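Local coordinates for protein putative efflux transporter (Bacteroides eggerthii, PDB 4L8J) that probably serves as the periplasmic membrane-fusion (adaptor) subunit of an efflux pump, as in other HlyD-family secretion proteins, at residues Leu37-Val50 with Gln60-Leu72. Sequence-based numbering, arbitrary orientation.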
ATOM      1  N   LEU A  37     -49.047 -18.527  35.557  1.00 52.55           N
ATOM      2  CA  LEU A  37     -48.820 -19.315  36.766  1.00 50.57           C
ATOM      3  C   LEU A  37     -50.130 -19.740  37.331  1.00 50.81           C
ATOM      4  O   LEU A  37     -51.067 -18.951  37.382  1.00 49.58           O
ATOM      5  CB  LEU A  37     -48.020 -18.544  37.822  1.00 50.89           C
ATOM      6  CG  LEU A  37     -46.526 -18.379  37.596  1.00 54.81           C
ATOM      7  CD1 LEU A  37     -45.869 -17.836  38.847  1.00 54.76           C
ATOM      8  CD2 LEU A  37     -45.873 -19.706  37.210  1.00 57.89           C
ATOM      9  N   ALA A  38     -50.220 -20.998  37.733  1.00 46.24           N
ATOM     10  CA  ALA A  38     -51.463 -21.498  38.291  1.00 46.85           C
ATOM     11  C   ALA A  38     -51.202 -22.532  39.357  1.00 47.52           C
ATOM     12  O   ALA A  38     -50.150 -23.187  39.334  1.00 46.20           O
ATOM     13  CB  ALA A  38     -52.309 -22.100  37.181  1.00 48.02           C
ATOM     14  N   PHE A  39     -52.152 -22.671  40.296  1.00 42.41           N
ATOM     15  CA  PHE A  39     -52.087 -23.696  41.341  1.00 41.99           C
ATOM     16  C   PHE A  39     -52.342 -25.080  40.704  1.00 47.74           C
ATOM     17  O   PHE A  39     -53.014 -25.168  39.665  1.00 47.00           O
ATOM     18  CB  PHE A  39     -53.125 -23.420  42.455  1.00 43.17           C
ATOM     19  CG  PHE A  39     -52.782 -22.311  43.422  1.00 42.71           C
ATOM     20  CD1 PHE A  39     -52.063 -22.574  44.581  1.00 43.33           C
ATOM     21  CD2 PHE A  39     -53.219 -21.013  43.198  1.00 43.48           C
ATOM     22  CE1 PHE A  39     -51.769 -21.553  45.491  1.00 43.70           C
ATOM     23  CE2 PHE A  39     -52.932 -19.990  44.112  1.00 45.20           C
ATOM     24  CZ  PHE A  39     -52.195 -20.268  45.246  1.00 42.58           C
ATOM     25  N   ARG A  40     -51.796 -26.147  41.303  1.00 44.47           N
ATOM     26  CA  ARG A  40     -52.031 -27.499  40.795  1.00 44.48           C
ATOM     27  C   ARG A  40     -53.206 -28.130  41.579  1.00 51.22           C
ATOM     28  O   ARG A  40     -53.600 -29.270  41.311  1.00 51.43           O
ATOM     29  CB  ARG A  40     -50.752 -28.356  40.875  1.00 42.63           C
ATOM     30  CG  ARG A  40     -49.628 -27.860  39.949  1.00 48.05           C
ATOM     31  CD  ARG A  40     -48.338 -28.624  40.166  1.00 67.42           C
ATOM     32  NE  ARG A  40     -47.209 -27.970  39.497  1.00 95.25           N
ATOM     33  CZ  ARG A  40     -45.928 -28.183  39.792  1.00116.81           C
ATOM     34  NH1 ARG A  40     -45.592 -29.032  40.757  1.00107.96           N
ATOM     35  NH2 ARG A  40     -44.974 -27.538  39.131  1.00101.85           N
ATOM     36  N   VAL A  41     -53.743 -27.372  42.556  1.00 47.83           N
ATOM     37  CA  VAL A  41     -54.864 -27.745  43.435  1.00 48.02           C
ATOM     38  C   VAL A  41     -55.910 -26.645  43.377  1.00 53.78           C
ATOM     39  O   VAL A  41     -55.600 -25.541  42.947  1.00 52.73           O
ATOM     40  CB  VAL A  41     -54.441 -28.053  44.903  1.00 51.27           C
ATOM     41  CG1 VAL A  41     -53.711 -29.382  44.996  1.00 50.88           C
ATOM     42  CG2 VAL A  41     -53.610 -26.932  45.518  1.00 50.69           C
ATOM     43  N   SER A  42     -57.135 -26.940  43.815  1.00 52.74           N
ATOM     44  CA  SER A  42     -58.235 -25.980  43.877  1.00 54.10           C
ATOM     45  C   SER A  42     -58.393 -25.493  45.307  1.00 58.73           C
ATOM     46  O   SER A  42     -58.124 -26.242  46.253  1.00 59.30           O
ATOM     47  CB  SER A  42     -59.533 -26.616  43.382  1.00 58.88           C
ATOM     48  OG  SER A  42     -59.431 -27.017  42.023  1.00 68.43           O
ATOM     49  N   GLY A  43     -58.804 -24.245  45.464  1.00 54.75           N
ATOM     50  CA  GLY A  43     -58.999 -23.694  46.795  1.00 55.41           C
ATOM     51  C   GLY A  43     -59.242 -22.211  46.820  1.00 57.91           C
ATOM     52  O   GLY A  43     -59.410 -21.584  45.772  1.00 57.99           O
ATOM     53  N   GLN A  44     -59.286 -21.651  48.029  1.00 54.12           N
ATOM     54  CA  GLN A  44     -59.475 -20.223  48.235  1.00 54.07           C
ATOM     55  C   GLN A  44     -58.121 -19.530  48.519  1.00 55.07           C
ATOM     56  O   GLN A  44     -57.467 -19.847  49.519  1.00 53.24           O
ATOM     57  CB  GLN A  44     -60.475 -19.968  49.386  1.00 56.49           C
ATOM     58  CG  GLN A  44     -60.547 -18.496  49.820  1.00 63.59           C
ATOM     59  CD  GLN A  44     -61.710 -18.185  50.724  1.00 80.34           C
ATOM     60  OE1 GLN A  44     -62.643 -17.482  50.322  1.00 76.89           O
ATOM     61  NE2 GLN A  44     -61.664 -18.653  51.982  1.00 62.11           N
ATOM     62  N   ILE A  45     -57.743 -18.547  47.683  1.00 51.52           N
ATOM     63  CA  ILE A  45     -56.519 -17.755  47.906  1.00 50.37           C
ATOM     64  C   ILE A  45     -56.669 -17.039  49.248  1.00 53.35           C
ATOM     65  O   ILE A  45     -57.724 -16.486  49.513  1.00 55.14           O
ATOM     66  CB  ILE A  45     -56.244 -16.770  46.728  1.00 53.09           C
ATOM     67  CG1 ILE A  45     -55.854 -17.561  45.455  1.00 53.08           C
ATOM     68  CG2 ILE A  45     -55.132 -15.751  47.083  1.00 52.20           C
ATOM     69  CD1 ILE A  45     -56.122 -16.864  44.190  1.00 55.77           C
ATOM     70  N   ILE A  46     -55.676 -17.146  50.132  1.00 47.85           N
ATOM     71  CA  ILE A  46     -55.700 -16.465  51.437  1.00 47.59           C
ATOM     72  C   ILE A  46     -54.496 -15.518  51.541  1.00 48.99           C
ATOM     73  O   ILE A  46     -54.374 -14.759  52.503  1.00 48.73           O
ATOM     74  CB  ILE A  46     -55.754 -17.438  52.621  1.00 51.23           C
ATOM     75  CG1 ILE A  46     -54.588 -18.468  52.567  1.00 50.13           C
ATOM     76  CG2 ILE A  46     -57.164 -18.074  52.735  1.00 52.87           C
ATOM     77  CD1 ILE A  46     -54.171 -19.066  53.949  1.00 62.30           C
ATOM     78  N   ASN A  47     -53.577 -15.614  50.567  1.00 44.06           N
ATOM     79  CA  ASN A  47     -52.403 -14.754  50.519  1.00 43.45           C
ATOM     80  C   ASN A  47     -52.016 -14.511  49.065  1.00 45.34           C
ATOM     81  O   ASN A  47     -51.903 -15.451  48.290  1.00 42.48           O
ATOM     82  CB  ASN A  47     -51.238 -15.343  51.327  1.00 43.23           C
ATOM     83  CG  ASN A  47     -50.124 -14.359  51.613  1.00 52.01           C
ATOM     84  OD1 ASN A  47     -50.214 -13.183  51.309  1.00 44.82           O
ATOM     85  ND2 ASN A  47     -49.041 -14.812  52.202  1.00 41.44           N
ATOM     86  N   LEU A  48     -51.860 -13.235  48.705  1.00 42.41           N
ATOM     87  CA  LEU A  48     -51.446 -12.755  47.399  1.00 41.54           C
ATOM     88  C   LEU A  48     -50.399 -11.652  47.686  1.00 43.20           C
ATOM     89  O   LEU A  48     -50.714 -10.477  47.643  1.00 43.64           O
ATOM     90  CB  LEU A  48     -52.688 -12.254  46.645  1.00 42.66           C
ATOM     91  CG  LEU A  48     -52.602 -12.105  45.123  1.00 47.73           C
ATOM     92  CD1 LEU A  48     -52.071 -13.365  44.451  1.00 47.05           C
ATOM     93  CD2 LEU A  48     -53.961 -11.801  44.562  1.00 52.03           C
ATOM     94  N   PRO A  49     -49.173 -12.028  48.117  1.00 38.44           N
ATOM     95  CA  PRO A  49     -48.237 -11.018  48.630  1.00 37.98           C
ATOM     96  C   PRO A  49     -47.478 -10.197  47.581  1.00 40.37           C
ATOM     97  O   PRO A  49     -46.723  -9.305  47.966  1.00 39.22           O
ATOM     98  CB  PRO A  49     -47.264 -11.871  49.445  1.00 39.59           C
ATOM     99  CG  PRO A  49     -47.204 -13.177  48.668  1.00 42.29           C
ATOM    100  CD  PRO A  49     -48.638 -13.399  48.317  1.00 38.28           C
ATOM    101  N   VAL A  50     -47.641 -10.514  46.278  1.00 36.18           N
ATOM    102  CA  VAL A  50     -46.957  -9.809  45.181  1.00 35.06           C
ATOM    103  C   VAL A  50     -47.898  -8.804  44.477  1.00 41.89           C
ATOM    104  O   VAL A  50     -49.121  -8.950  44.519  1.00 43.33           O
ATOM    105  CB  VAL A  50     -46.323 -10.802  44.171  1.00 37.91           C
ATOM    106  CG1 VAL A  50     -45.170 -11.579  44.825  1.00 37.15           C
ATOM    107  CG2 VAL A  50     -47.368 -11.769  43.592  1.00 37.44           C
ATOM    108  N   GLN A  60     -39.756 -17.791  45.313  1.00 41.32           N
ATOM    109  CA  GLN A  60     -40.502 -16.781  46.079  1.00 40.90           C
ATOM    110  C   GLN A  60     -42.008 -17.055  46.023  1.00 42.42           C
ATOM    111  O   GLN A  60     -42.506 -17.495  44.985  1.00 40.50           O
ATOM    112  CB  GLN A  60     -40.201 -15.385  45.549  1.00 41.89           C
ATOM    113  CG  GLN A  60     -40.759 -14.244  46.400  1.00 43.28           C
ATOM    114  CD  GLN A  60     -40.229 -12.905  45.989  1.00 45.17           C
ATOM    115  OE1 GLN A  60     -39.186 -12.784  45.338  1.00 42.86           O
ATOM    116  NE2 GLN A  60     -40.892 -11.863  46.437  1.00 36.53           N
ATOM    117  N   LEU A  61     -42.725 -16.787  47.137  1.00 38.80           N
ATOM    118  CA  LEU A  61     -44.166 -17.005  47.206  1.00 38.06           C
ATOM    119  C   LEU A  61     -44.922 -16.024  46.292  1.00 41.31           C
ATOM    120  O   LEU A  61     -44.659 -14.835  46.309  1.00 40.78           O
ATOM    121  CB  LEU A  61     -44.672 -16.885  48.670  1.00 38.80           C
ATOM    122  CG  LEU A  61     -46.154 -17.188  48.942  1.00 41.70           C
ATOM    123  CD1 LEU A  61     -46.492 -18.644  48.661  1.00 41.11           C
ATOM    124  CD2 LEU A  61     -46.511 -16.866  50.368  1.00 42.25           C
ATOM    125  N   ILE A  62     -45.830 -16.552  45.472  1.00 38.89           N
ATOM    126  CA  ILE A  62     -46.699 -15.758  44.587  1.00 38.25           C
ATOM    127  C   ILE A  62     -48.074 -15.669  45.210  1.00 41.81           C
ATOM    128  O   ILE A  62     -48.676 -14.597  45.248  1.00 42.17           O
ATOM    129  CB  ILE A  62     -46.788 -16.403  43.163  1.00 40.00           C
ATOM    130  CG1 ILE A  62     -45.408 -16.446  42.460  1.00 38.16           C
ATOM    131  CG2 ILE A  62     -47.870 -15.674  42.309  1.00 40.54           C
ATOM    132  CD1 ILE A  62     -44.850 -15.075  42.101  1.00 36.13           C
ATOM    133  N   ALA A  63     -48.587 -16.824  45.672  1.00 38.26           N
ATOM    134  CA  ALA A  63     -49.925 -16.912  46.247  1.00 40.13           C
ATOM    135  C   ALA A  63     -50.058 -18.173  47.062  1.00 44.50           C
ATOM    136  O   ALA A  63     -49.311 -19.118  46.843  1.00 44.24           O
ATOM    137  CB  ALA A  63     -50.988 -16.885  45.144  1.00 40.76           C
ATOM    138  N   ALA A  64     -50.994 -18.185  48.017  1.00 42.39           N
ATOM    139  CA  ALA A  64     -51.265 -19.384  48.814  1.00 42.29           C
ATOM    140  C   ALA A  64     -52.750 -19.568  48.970  1.00 47.43           C
ATOM    141  O   ALA A  64     -53.473 -18.584  49.118  1.00 46.12           O
ATOM    142  CB  ALA A  64     -50.606 -19.291  50.188  1.00 43.22           C
ATOM    143  N   ILE A  65     -53.216 -20.830  48.921  1.00 45.20           N
ATOM    144  CA  ILE A  65     -54.634 -21.156  49.160  1.00 44.72           C
ATOM    145  C   ILE A  65     -54.753 -21.649  50.600  1.00 49.10           C
ATOM    146  O   ILE A  65     -53.742 -22.070  51.178  1.00 48.33           O
ATOM    147  CB  ILE A  65     -55.258 -22.157  48.135  1.00 46.79           C
ATOM    148  CG1 ILE A  65     -54.553 -23.519  48.147  1.00 46.52           C
ATOM    149  CG2 ILE A  65     -55.337 -21.569  46.720  1.00 45.44           C
ATOM    150  CD1 ILE A  65     -55.473 -24.714  47.919  1.00 52.81           C
ATOM    151  N   ASP A  66     -55.980 -21.570  51.187  1.00 48.07           N
ATOM    152  CA  ASP A  66     -56.295 -22.046  52.534  1.00 48.66           C
ATOM    153  C   ASP A  66     -55.999 -23.561  52.577  1.00 50.09           C
ATOM    154  O   ASP A  66     -56.624 -24.315  51.826  1.00 45.94           O
ATOM    155  CB  ASP A  66     -57.769 -21.743  52.874  1.00 52.39           C
ATOM    156  CG  ASP A  66     -58.210 -21.998  54.304  1.00 64.03           C
ATOM    157  OD1 ASP A  66     -57.396 -22.531  55.100  1.00 65.66           O
ATOM    158  OD2 ASP A  66     -59.353 -21.625  54.643  1.00 69.35           O
ATOM    159  N   PRO A  67     -54.990 -23.977  53.382  1.00 47.42           N
ATOM    160  CA  PRO A  67     -54.582 -25.386  53.391  1.00 47.43           C
ATOM    161  C   PRO A  67     -55.437 -26.294  54.270  1.00 53.30           C
ATOM    162  O   PRO A  67     -55.138 -27.482  54.345  1.00 51.73           O
ATOM    163  CB  PRO A  67     -53.156 -25.312  53.946  1.00 48.66           C
ATOM    164  CG  PRO A  67     -53.182 -24.155  54.886  1.00 52.97           C
ATOM    165  CD  PRO A  67     -54.140 -23.164  54.284  1.00 48.87           C
ATOM    166  N   ARG A  68     -56.471 -25.741  54.943  1.00 51.58           N
ATOM    167  CA  ARG A  68     -57.325 -26.431  55.903  1.00 52.88           C
ATOM    168  C   ARG A  68     -57.775 -27.836  55.466  1.00 55.08           C
ATOM    169  O   ARG A  68     -57.437 -28.791  56.164  1.00 54.73           O
ATOM    170  CB  ARG A  68     -58.554 -25.579  56.288  1.00 56.18           C
ATOM    171  N   ASP A  69     -58.530 -27.960  54.347  1.00 51.55           N
ATOM    172  CA  ASP A  69     -59.094 -29.223  53.849  1.00 51.90           C
ATOM    173  C   ASP A  69     -58.018 -30.217  53.427  1.00 53.08           C
ATOM    174  O   ASP A  69     -58.064 -31.361  53.856  1.00 52.55           O
ATOM    175  CB  ASP A  69     -60.064 -28.980  52.681  1.00 54.55           C
ATOM    176  CG  ASP A  69     -61.310 -28.199  53.066  1.00 72.46           C
ATOM    177  OD1 ASP A  69     -61.650 -28.171  54.276  1.00 74.33           O
ATOM    178  OD2 ASP A  69     -61.951 -27.622  52.159  1.00 81.41           O
ATOM    179  N   ILE A  70     -57.023 -29.758  52.659  1.00 47.57           N
ATOM    180  CA  ILE A  70     -55.907 -30.576  52.199  1.00 46.40           C
ATOM    181  C   ILE A  70     -55.114 -31.086  53.416  1.00 52.21           C
ATOM    182  O   ILE A  70     -54.730 -32.256  53.434  1.00 49.28           O
ATOM    183  CB  ILE A  70     -55.055 -29.764  51.201  1.00 47.39           C
ATOM    184  CG1 ILE A  70     -55.839 -29.602  49.886  1.00 46.92           C
ATOM    185  CG2 ILE A  70     -53.690 -30.426  50.957  1.00 46.55           C
ATOM    186  CD1 ILE A  70     -55.336 -28.443  48.922  1.00 47.13           C
ATOM    187  N   SER A  71     -54.941 -30.228  54.451  1.00 51.64           N
ATOM    188  CA  SER A  71     -54.242 -30.579  55.689  1.00 53.20           C
ATOM    189  C   SER A  71     -54.936 -31.743  56.420  1.00 56.89           C
ATOM    190  O   SER A  71     -54.248 -32.613  56.964  1.00 55.37           O
ATOM    191  CB  SER A  71     -54.140 -29.367  56.611  1.00 60.33           C
ATOM    192  OG  SER A  71     -53.385 -29.658  57.776  1.00 75.49           O
ATOM    193  N   LEU A  72     -56.291 -31.760  56.409  1.00 54.96           N
ATOM    194  CA  LEU A  72     -57.109 -32.810  57.026  1.00 55.45           C
ATOM    195  C   LEU A  72     -56.910 -34.133  56.290  1.00 56.20           C
ATOM    196  O   LEU A  72     -56.667 -35.140  56.944  1.00 55.74           O
ATOM    197  CB  LEU A  72     -58.595 -32.430  57.061  1.00 56.97           C
ATOM    198  CG  LEU A  72     -58.982 -31.450  58.164  1.00 64.53           C
ATOM    199  CD1 LEU A  72     -60.063 -30.489  57.696  1.00 66.23           C
ATOM    200  CD2 LEU A  72     -59.414 -32.179  59.422  1.00 68.12           C
TER
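Ala64 O is gripped by two consecutive backbone amides, Ile46 N at 2.8 Å in a nearly straight bond (168°) and, more weakly, Asn47 N at 3.3 Å. Two residues facing one in this way make a classic beta bulge, here in the antiparallel pairing of strands 43-47 and 61-65 within the barrel-sandwich (lipoyl-like) domain of a membrane-fusion protein. Ala64 N returns a bond to Asn47 O, and beyond the bulge Asp66 N donates to Gln44 O (2.8 Å), holding the chain just before it turns into helix 68-95. Phe39, in the loop just after strand 34-38 of the other sheet, packs its ring against strand 61-65. Ile65 CG2 sits over the centre of one face of that ring, a CH-pi contact 3.7 Å from the ring centroid, while CZ reaches Ala63 CB and the edge meets Ala64 N. A serine in place of Phe39 would probably leave Ile65 CG2 without its aromatic platform and open a gap beside Ala63 CB. The other branch of Ile65, with CG1 between the backbone N and the carbonyl carbon (chi1 61°), carries CD1 to Ser42 O and Val41 CG2. At the far end, Leu37 crosses Ile62 at about a right angle, and both also touch Val157 of strand 155-161. Toward the hairpin helices, Val41 and Ile70 meet tip to tip, CG2 to CD1 at 4.1 Å.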